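Local coordinates for protein Methylcobalamin\: coenzyme M methyltransferase (Methanosarcina mazei, PDB 4AY7) that probably transfers the methyl group of a methylated corrinoid (methylcobalamin) to coenzyme M, using a zinc ion held in a TIM barrel, at residues M91-I95 and V106-P110; I306-A310 and A338-A342; L232-A236 and D260-E264. All coordinates share one frame; numbering follows the deposited sequence.

Contact 1 (M91-I95 and V106-P110)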
ATOM      1  N   MET A  91       2.603   5.150 -17.260  1.00 20.37           N
ATOM      2  CA  MET A  91       3.680   6.111 -17.543  1.00 22.30           C
ATOM      3  C   MET A  91       4.722   5.667 -18.591  1.00 22.94           C
ATOM      4  O   MET A  91       5.655   6.440 -18.877  1.00 26.02           O
ATOM      5  CB  MET A  91       4.362   6.558 -16.250  1.00 22.93           C
ATOM      6  CG  MET A  91       3.504   7.476 -15.329  1.00 22.75           C
ATOM      7  SD  MET A  91       3.280   9.092 -16.110  1.00 25.55           S
ATOM      8  CE  MET A  91       4.964   9.687 -15.784  1.00 23.95           C
ATOM      9  N   GLY A  92       4.614   4.436 -19.107  1.00 22.17           N
ATOM     10  CA  GLY A  92       5.480   3.945 -20.195  1.00 21.76           C
ATOM     11  C   GLY A  92       6.420   2.784 -19.865  1.00 21.53           C
ATOM     12  O   GLY A  92       7.057   2.259 -20.733  1.00 21.38           O
ATOM     13  N   CYS A  93       6.432   2.311 -18.608  1.00 20.86           N
ATOM     14  CA  CYS A  93       7.169   1.102 -18.284  1.00 21.08           C
ATOM     15  C   CYS A  93       6.596  -0.160 -18.967  1.00 21.55           C
ATOM     16  O   CYS A  93       5.388  -0.311 -19.179  1.00 21.70           O
ATOM     17  CB  CYS A  93       7.250   0.885 -16.744  1.00 21.27           C
ATOM     18  SG  CYS A  93       8.170   2.177 -15.846  1.00 22.33           S
ATOM     19  N   GLU A  94       7.498  -1.072 -19.253  1.00 21.42           N
ATOM     20  CA  GLU A  94       7.160  -2.405 -19.721  1.00 21.68           C
ATOM     21  C   GLU A  94       7.162  -3.374 -18.542  1.00 19.95           C
ATOM     22  O   GLU A  94       8.121  -3.413 -17.810  1.00 19.26           O
ATOM     23  CB  GLU A  94       8.113  -2.821 -20.872  1.00 24.22           C
ATOM     24  CG  GLU A  94       8.081  -4.301 -21.367  1.00 27.07           C
ATOM     25  CD  GLU A  94       6.768  -4.763 -22.000  1.00 30.31           C
ATOM     26  OE1 GLU A  94       5.982  -3.900 -22.462  1.00 36.13           O
ATOM     27  OE2 GLU A  94       6.528  -6.022 -22.051  1.00 33.33           O
ATOM     28  N   ILE A  95       6.099  -4.134 -18.389  1.00 19.11           N
ATOM     29  CA  ILE A  95       5.877  -4.983 -17.209  1.00 18.91           C
ATOM     30  C   ILE A  95       5.883  -6.495 -17.552  1.00 19.47           C
ATOM     31  O   ILE A  95       5.297  -6.947 -18.545  1.00 19.60           O
ATOM     32  CB  ILE A  95       4.484  -4.650 -16.636  1.00 18.75           C
ATOM     33  CG1 ILE A  95       4.325  -3.139 -16.335  1.00 18.67           C
ATOM     34  CG2 ILE A  95       4.170  -5.503 -15.389  1.00 18.44           C
ATOM     35  CD1 ILE A  95       5.343  -2.532 -15.407  1.00 18.78           C
ATOM     36  N   VAL A 106       8.495  -4.537 -13.039  1.00 19.22           N
ATOM     37  CA  VAL A 106       9.029  -3.707 -14.169  1.00 19.86           C
ATOM     38  C   VAL A 106      10.268  -4.281 -14.780  1.00 20.47           C
ATOM     39  O   VAL A 106      11.283  -4.446 -14.086  1.00 21.14           O
ATOM     40  CB  VAL A 106       9.314  -2.271 -13.736  1.00 20.05           C
ATOM     41  CG1 VAL A 106       9.787  -1.480 -14.967  1.00 20.71           C
ATOM     42  CG2 VAL A 106       8.077  -1.659 -13.112  1.00 19.81           C
ATOM     43  N   THR A 107      10.243  -4.478 -16.101  1.00 20.48           N
ATOM     44  CA  THR A 107      11.426  -4.894 -16.837  1.00 21.20           C
ATOM     45  C   THR A 107      12.024  -3.866 -17.759  1.00 21.26           C
ATOM     46  O   THR A 107      13.179  -3.964 -18.068  1.00 22.04           O
ATOM     47  CB  THR A 107      11.181  -6.158 -17.680  1.00 21.84           C
ATOM     48  OG1 THR A 107      10.197  -5.921 -18.727  1.00 21.24           O
ATOM     49  CG2 THR A 107      10.803  -7.285 -16.726  1.00 21.75           C
ATOM     50  N   GLY A 108      11.219  -2.912 -18.197  1.00 20.89           N
ATOM     51  CA  GLY A 108      11.658  -1.844 -19.107  1.00 21.09           C
ATOM     52  C   GLY A 108      11.300  -0.501 -18.545  1.00 20.40           C
ATOM     53  O   GLY A 108      10.149  -0.249 -18.128  1.00 20.13           O
ATOM     54  N   HIS A 109      12.281   0.394 -18.595  1.00 20.65           N
ATOM     55  CA  HIS A 109      12.186   1.772 -18.057  1.00 20.88           C
ATOM     56  C   HIS A 109      12.234   2.790 -19.215  1.00 21.08           C
ATOM     57  O   HIS A 109      13.079   2.676 -20.090  1.00 21.57           O
ATOM     58  CB  HIS A 109      13.398   1.974 -17.138  1.00 21.03           C
ATOM     59  CG  HIS A 109      13.518   0.904 -16.054  1.00 21.84           C
ATOM     60  ND1 HIS A 109      12.756   0.924 -14.936  1.00 20.88           N
ATOM     61  CD2 HIS A 109      14.372  -0.226 -15.939  1.00 22.42           C
ATOM     62  CE1 HIS A 109      13.063  -0.160 -14.175  1.00 21.89           C
ATOM     63  NE2 HIS A 109      14.032  -0.873 -14.804  1.00 21.98           N
ATOM     64  N   PRO A 110      11.263   3.701 -19.287  1.00 20.94           N
ATOM     65  CA  PRO A 110      11.148   4.550 -20.437  1.00 21.49           C
ATOM     66  C   PRO A 110      12.247   5.624 -20.586  1.00 22.14           C
ATOM     67  O   PRO A 110      12.547   6.040 -21.731  1.00 21.72           O
ATOM     68  CB  PRO A 110       9.726   5.120 -20.321  1.00 21.14           C
ATOM     69  CG  PRO A 110       9.426   5.134 -18.808  1.00 20.72           C
ATOM     70  CD  PRO A 110      10.119   3.865 -18.351  1.00 20.70           C
TER
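Cys93 and Gly108 meet where two short antiparallel strands come together, and the cysteine side chain stands beside the partner segment and meets it with both its atoms. Cys93 CB sits 3.4 Å from Gly108 O and 3.9 Å from Val106 CG1. With SG anti to the carbonyl carbon (chi1 -64°), Cys93 SG then lies 3.6 Å from Pro110 CD; CB thus meets the carbonyl and the valine methyl, and the small thiol lies against the proline ring, while Val88 and Asp163 also touch this side chain. Beyond it, Ile95 CD1 reaches Val106 CG2 at 3.7 Å, two branched side chains on the same face of the hairpin. Glu94, on the other face, uses its backbone: Glu94 N donates to Gly108 O (3.0 Å). Its carbonyl is gripped twice, by Thr107 N at 2.9 Å and Gly108 N at 3.2 Å from Glu94 O. Glycine suits position 108, where Glu94 CB lies next to the Gly108 backbone. Gly92, at positive phi, ends helix 86-90 in a Schellman motif just before the strand begins. Two consecutive N-H groups sharing one carbonyl, with Thr107 turned to psi -24°, make this a classic beta bulge in the hairpin of strands 94-96 and 105-108.

Contact 2 (I306-A310 and A338-A342)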
ATOM      1  N   ILE A 306       0.106 -16.261  15.132  1.00 23.38           N
ATOM      2  CA  ILE A 306      -0.508 -15.074  14.530  1.00 22.02           C
ATOM      3  C   ILE A 306      -1.327 -14.358  15.614  1.00 22.68           C
ATOM      4  O   ILE A 306      -1.175 -13.134  15.774  1.00 21.14           O
ATOM      5  CB  ILE A 306      -1.350 -15.418  13.310  1.00 21.22           C
ATOM      6  CG1 ILE A 306      -0.453 -16.033  12.237  1.00 21.15           C
ATOM      7  CG2 ILE A 306      -2.224 -14.255  12.797  1.00 19.99           C
ATOM      8  CD1 ILE A 306      -1.229 -16.804  11.123  1.00 21.06           C
ATOM      9  N   LYS A 307      -2.134 -15.085  16.376  1.00 23.58           N
ATOM     10  CA  LYS A 307      -2.993 -14.431  17.411  1.00 24.69           C
ATOM     11  C   LYS A 307      -2.152 -13.806  18.513  1.00 24.23           C
ATOM     12  O   LYS A 307      -2.416 -12.677  18.902  1.00 23.33           O
ATOM     13  CB  LYS A 307      -4.073 -15.333  17.985  1.00 26.31           C
ATOM     14  CG  LYS A 307      -5.066 -15.833  16.933  1.00 27.66           C
ATOM     15  CD  LYS A 307      -6.424 -16.236  17.508  1.00 29.65           C
ATOM     16  CE  LYS A 307      -6.359 -17.481  18.317  1.00 32.23           C
ATOM     17  NZ  LYS A 307      -7.686 -17.968  18.899  1.00 34.56           N
ATOM     18  N   ALA A 308      -1.111 -14.496  18.927  1.00 24.17           N
ATOM     19  CA  ALA A 308      -0.204 -13.972  19.917  1.00 24.81           C
ATOM     20  C   ALA A 308       0.482 -12.641  19.492  1.00 24.00           C
ATOM     21  O   ALA A 308       0.559 -11.673  20.284  1.00 23.33           O
ATOM     22  CB  ALA A 308       0.831 -15.005  20.321  1.00 25.31           C
ATOM     23  N   GLU A 309       0.974 -12.577  18.272  1.00 24.61           N
ATOM     24  CA  GLU A 309       1.679 -11.399  17.778  1.00 24.26           C
ATOM     25  C   GLU A 309       0.701 -10.289  17.489  1.00 22.87           C
ATOM     26  O   GLU A 309       1.055  -9.141  17.686  1.00 22.57           O
ATOM     27  CB  GLU A 309       2.549 -11.745  16.542  1.00 26.55           C
ATOM     28  CG  GLU A 309       3.697 -12.667  16.993  1.00 29.00           C
ATOM     29  CD  GLU A 309       4.545 -13.185  15.815  1.00 32.13           C
ATOM     30  OE1 GLU A 309       4.427 -12.617  14.684  1.00 31.32           O
ATOM     31  OE2 GLU A 309       5.317 -14.186  16.031  1.00 34.50           O
ATOM     32  N   ALA A 310      -0.517 -10.627  17.042  1.00 21.91           N
ATOM     33  CA  ALA A 310      -1.630  -9.669  16.909  1.00 21.68           C
ATOM     34  C   ALA A 310      -1.963  -8.997  18.232  1.00 22.05           C
ATOM     35  O   ALA A 310      -2.007  -7.731  18.382  1.00 21.37           O
ATOM     36  CB  ALA A 310      -2.880 -10.339  16.352  1.00 21.45           C
ATOM     37  N   ALA A 338      -7.158 -15.604  11.371  1.00 25.26           N
ATOM     38  CA  ALA A 338      -6.572 -15.584  12.700  1.00 25.15           C
ATOM     39  C   ALA A 338      -6.298 -14.157  13.100  1.00 25.18           C
ATOM     40  O   ALA A 338      -6.375 -13.851  14.264  1.00 25.84           O
ATOM     41  CB  ALA A 338      -5.308 -16.428  12.783  1.00 24.86           C
ATOM     42  N   LEU A 339      -5.986 -13.249  12.179  1.00 24.04           N
ATOM     43  CA  LEU A 339      -5.898 -11.821  12.560  1.00 25.06           C
ATOM     44  C   LEU A 339      -7.144 -11.203  13.144  1.00 23.90           C
ATOM     45  O   LEU A 339      -7.127 -10.467  14.143  1.00 24.71           O
ATOM     46  CB  LEU A 339      -5.541 -10.935  11.343  1.00 24.73           C
ATOM     47  CG  LEU A 339      -4.095 -10.759  10.948  1.00 25.88           C
ATOM     48  CD1 LEU A 339      -3.974  -9.768   9.749  1.00 25.64           C
ATOM     49  CD2 LEU A 339      -3.258 -10.383  12.165  1.00 24.27           C
ATOM     50  N   VAL A 340      -8.233 -11.445  12.472  1.00 23.69           N
ATOM     51  CA  VAL A 340      -9.522 -10.953  12.807  1.00 25.04           C
ATOM     52  C   VAL A 340      -9.942 -11.561  14.124  1.00 27.18           C
ATOM     53  O   VAL A 340     -10.404 -10.828  15.044  1.00 27.25           O
ATOM     54  CB  VAL A 340     -10.567 -11.305  11.721  1.00 26.62           C
ATOM     55  CG1 VAL A 340     -11.938 -10.832  12.199  1.00 28.30           C
ATOM     56  CG2 VAL A 340     -10.128 -10.707  10.370  1.00 26.31           C
ATOM     57  N   ALA A 341      -9.719 -12.876  14.284  1.00 26.67           N
ATOM     58  CA  ALA A 341     -10.045 -13.539  15.553  1.00 25.71           C
ATOM     59  C   ALA A 341      -9.260 -12.923  16.752  1.00 25.03           C
ATOM     60  O   ALA A 341      -9.836 -12.657  17.761  1.00 24.86           O
ATOM     61  CB  ALA A 341      -9.822 -15.068  15.461  1.00 26.25           C
ATOM     62  N   ALA A 342      -7.972 -12.645  16.587  1.00 24.13           N
ATOM     63  CA  ALA A 342      -7.196 -11.996  17.633  1.00 24.19           C
ATOM     64  C   ALA A 342      -7.802 -10.640  18.052  1.00 23.84           C
ATOM     65  O   ALA A 342      -7.804 -10.233  19.222  1.00 23.24           O
ATOM     66  CB  ALA A 342      -5.752 -11.857  17.171  1.00 23.64           C
TER
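The backbone hydrogen bond from Ala310 N to Ile306 O, 2.9 Å long, spans one turn of helix 303-315, and the helical repeat places both residues on the side that meets Ala338 and Ala342. Those alanines are likewise one turn apart, on the last helix of the chain, 333-346. The two segments cross at -47° with their axes 8.5 Å apart, as expected when ridges of residues four apart interleave. So close an approach depends on small side chains. Ala310 CB and Ala342 CB stand only 3.4 Å apart, tighter than usual for two carbons. At the other end Ile306 turns its CG2 branch, placed anti to the backbone N, onto Ala338 CB at 3.8 Å. Ile306 CG2 also lies 4.1 Å from Leu339 CD2, for the leucine, although its CB leaves in the other direction, brings its tip back to the interface. Lys307 lines the border with its aliphatic part: CG rests 3.6 Å from Ala338 O and CD 4.1 Å from Ala341 CB. A bend at chi3 (-70°) follows, and NZ forms a salt bridge with Glu345 farther along helix 333-346. Leu321 and Pro323 of strand 320-323 touch Ala310 and Leu339 from the barrel side. With no hydrogen bond between the two segments, shape and apolar contact carry their pairing, and the lysine's charge is met at the border by a carboxylate.

Contact 3 (L232-A236 and D260-E264); sequences LQKFA and DCGFE
In this TIM barrel, the loop from helix 252-259 into strand 265-267 lies against helix 221-238, and Phe263 packs under Ala236 there. Ala236 CB stands over the centre of the Phe263 ring, 4.0 Å from its centroid and 9° off the normal, a CH-pi contact that a small methyl makes well. Leu232 CB approaches the edge of the same ring, 4.0 Å from Phe263 CE1. Toward the ring's far end, Phe235 CD1 comes in obliquely to 3.8 Å from Phe263 CE2, the two side chains crossing at about a right angle. Ile209 and Leu245, from neighbouring barrel strands, touch the Phe263 ring as well. At the outer border Gln233, extended beyond CG, carries its amide to the loop. Gln233 NE2 donates to Asp260 O at 2.9 Å in a nearly straight bond (166°); the oxygen lies in the plane of the amide, whereas the nitrogen stands above the carbonyl plane. Gln233 CA also offers its hydrogen to Cys261 O, 3.3 Å away. A water donates to Gln233 O at 2.8 Å and, weakly, to Cys261 O. Gly262 follows at positive phi (89°), readily adopted because glycine has no CB to meet the preceding carbonyl O. The Asp260 carboxylate pairs elsewhere, with Arg285 and Lys229. The chemistry is thus divided: aromatic and aliphatic groups meet on the buried side, while amide, water and backbone carbonyls settle the loop at the more open border.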
ATOM      1  N   LEU A 232       6.783  13.260  -0.957  1.00 20.20           N
ATOM      2  CA  LEU A 232       5.742  12.516  -0.156  1.00 20.04           C
ATOM      3  C   LEU A 232       4.773  13.480   0.550  1.00 20.54           C
ATOM      4  O   LEU A 232       3.553  13.274   0.467  1.00 19.41           O
ATOM      5  CB  LEU A 232       6.430  11.605   0.839  1.00 19.44           C
ATOM      6  CG  LEU A 232       7.182  10.447   0.194  1.00 19.79           C
ATOM      7  CD1 LEU A 232       8.161   9.741   1.168  1.00 19.60           C
ATOM      8  CD2 LEU A 232       6.205   9.412  -0.394  1.00 19.55           C
ATOM      9  N   GLN A 233       5.307  14.575   1.142  1.00 21.09           N
ATOM     10  CA  GLN A 233       4.481  15.688   1.649  1.00 21.92           C
ATOM     11  C   GLN A 233       3.544  16.277   0.605  1.00 21.82           C
ATOM     12  O   GLN A 233       2.356  16.503   0.897  1.00 20.77           O
ATOM     13  CB  GLN A 233       5.351  16.807   2.196  1.00 23.27           C
ATOM     14  CG  GLN A 233       5.948  16.410   3.521  1.00 24.12           C
ATOM     15  CD  GLN A 233       7.016  17.376   4.046  1.00 26.43           C
ATOM     16  OE1 GLN A 233       7.741  17.998   3.279  1.00 29.69           O
ATOM     17  NE2 GLN A 233       7.143  17.453   5.350  1.00 27.02           N
ATOM     18  N   LYS A 234       4.041  16.455  -0.622  1.00 22.57           N
ATOM     19  CA  LYS A 234       3.201  17.027  -1.674  1.00 23.31           C
ATOM     20  C   LYS A 234       2.109  16.064  -2.057  1.00 22.22           C
ATOM     21  O   LYS A 234       0.952  16.468  -2.314  1.00 21.61           O
ATOM     22  CB  LYS A 234       4.015  17.390  -2.880  1.00 25.47           C
ATOM     23  CG  LYS A 234       3.233  18.110  -3.958  1.00 29.09           C
ATOM     24  CD  LYS A 234       4.161  18.328  -5.145  1.00 32.57           C
ATOM     25  CE  LYS A 234       3.528  19.196  -6.229  1.00 36.71           C
ATOM     26  NZ  LYS A 234       2.912  20.401  -5.580  1.00 43.48           N
ATOM     27  N   PHE A 235       2.461  14.764  -2.136  1.00 21.04           N
ATOM     28  CA  PHE A 235       1.425  13.779  -2.407  1.00 20.29           C
ATOM     29  C   PHE A 235       0.298  13.800  -1.379  1.00 20.72           C
ATOM     30  O   PHE A 235      -0.906  13.866  -1.735  1.00 21.37           O
ATOM     31  CB  PHE A 235       2.068  12.380  -2.416  1.00 19.61           C
ATOM     32  CG  PHE A 235       1.102  11.277  -2.696  1.00 18.99           C
ATOM     33  CD1 PHE A 235       0.438  10.660  -1.685  1.00 18.85           C
ATOM     34  CD2 PHE A 235       0.888  10.847  -4.027  1.00 19.29           C
ATOM     35  CE1 PHE A 235      -0.445   9.612  -1.931  1.00 18.72           C
ATOM     36  CE2 PHE A 235      -0.007   9.831  -4.296  1.00 19.10           C
ATOM     37  CZ  PHE A 235      -0.694   9.219  -3.228  1.00 18.73           C
ATOM     38  N   ALA A 236       0.672  13.708  -0.098  1.00 20.24           N
ATOM     39  CA  ALA A 236      -0.316  13.574   0.995  1.00 21.20           C
ATOM     40  C   ALA A 236      -1.156  14.813   1.015  1.00 22.36           C
ATOM     41  O   ALA A 236      -2.377  14.740   1.156  1.00 22.13           O
ATOM     42  CB  ALA A 236       0.351  13.415   2.328  1.00 21.01           C
ATOM     43  N   ASP A 260       6.456  13.054   9.682  1.00 22.96           N
ATOM     44  CA  ASP A 260       6.300  14.449   9.232  1.00 24.05           C
ATOM     45  C   ASP A 260       5.785  14.614   7.772  1.00 24.81           C
ATOM     46  O   ASP A 260       5.735  15.760   7.297  1.00 25.04           O
ATOM     47  CB  ASP A 260       7.668  15.157   9.321  1.00 26.05           C
ATOM     48  CG  ASP A 260       8.158  15.390  10.725  1.00 30.04           C
ATOM     49  OD1 ASP A 260       7.352  15.564  11.660  1.00 29.39           O
ATOM     50  OD2 ASP A 260       9.396  15.418  10.919  1.00 33.27           O
ATOM     51  N   CYS A 261       5.395  13.525   7.067  1.00 23.55           N
ATOM     52  CA  CYS A 261       5.085  13.650   5.620  1.00 24.73           C
ATOM     53  C   CYS A 261       3.616  13.948   5.361  1.00 24.83           C
ATOM     54  O   CYS A 261       3.229  14.118   4.212  1.00 25.21           O
ATOM     55  CB  CYS A 261       5.506  12.456   4.822  1.00 23.91           C
ATOM     56  SG  CYS A 261       7.285  12.136   4.717  1.00 24.24           S
ATOM     57  N   GLY A 262       2.800  13.981   6.410  1.00 23.14           N
ATOM     58  CA  GLY A 262       1.404  14.338   6.219  1.00 23.37           C
ATOM     59  C   GLY A 262       0.406  13.257   5.915  1.00 21.85           C
ATOM     60  O   GLY A 262      -0.756  13.546   5.657  1.00 22.10           O
ATOM     61  N   PHE A 263       0.832  12.014   6.033  1.00 19.90           N
ATOM     62  CA  PHE A 263      -0.067  10.881   5.902  1.00 19.50           C
ATOM     63  C   PHE A 263      -0.746  10.623   7.219  1.00 20.03           C
ATOM     64  O   PHE A 263      -0.096  10.710   8.238  1.00 21.35           O
ATOM     65  CB  PHE A 263       0.744   9.642   5.513  1.00 19.16           C
ATOM     66  CG  PHE A 263       1.301   9.719   4.124  1.00 18.49           C
ATOM     67  CD1 PHE A 263       2.512  10.392   3.911  1.00 18.37           C
ATOM     68  CD2 PHE A 263       0.664   9.089   3.049  1.00 18.87           C
ATOM     69  CE1 PHE A 263       3.052  10.492   2.629  1.00 18.48           C
ATOM     70  CE2 PHE A 263       1.198   9.175   1.779  1.00 18.76           C
ATOM     71  CZ  PHE A 263       2.393   9.885   1.556  1.00 18.80           C
ATOM     72  N   GLU A 264      -2.025  10.301   7.200  1.00 19.85           N
ATOM     73  CA  GLU A 264      -2.691   9.894   8.428  1.00 19.92           C
ATOM     74  C   GLU A 264      -2.022   8.711   9.084  1.00 19.01           C
ATOM     75  O   GLU A 264      -1.878   8.690  10.304  1.00 18.58           O
ATOM     76  CB  GLU A 264      -4.133   9.542   8.162  1.00 21.31           C
ATOM     77  CG  GLU A 264      -5.021  10.756   8.097  1.00 23.54           C
ATOM     78  CD  GLU A 264      -4.977  11.548   6.851  1.00 27.13           C
ATOM     79  OE1 GLU A 264      -4.326  11.085   5.900  1.00 24.64           O
ATOM     80  OE2 GLU A 264      -5.590  12.680   6.851  1.00 32.64           O
TER
HETATM   81  O   HOH W   1       1.358  16.892   3.485  1.00 31.48           O

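In the fold
The three contacts follow one another along the chain without nesting or crossing. Contact 1 comes first and closes a hairpin, with ten residues between its segments, among them Gln103, a residue of the coenzyme M site. Contact 3 closes next, over 23 residues that include barrel strand 242-246 and helix 252-259, so a helix meets the loop entering the next strand; zinc ligands His246 and Cys248 lie within this span. Contact 2 comes last, over 27 residues that include strand 320-323 and zinc ligand Cys325, and pairs the two final helices around the barrel. Contacts 1 and 2, 38 Å apart between centres, lie on opposite sides of the chain's centre.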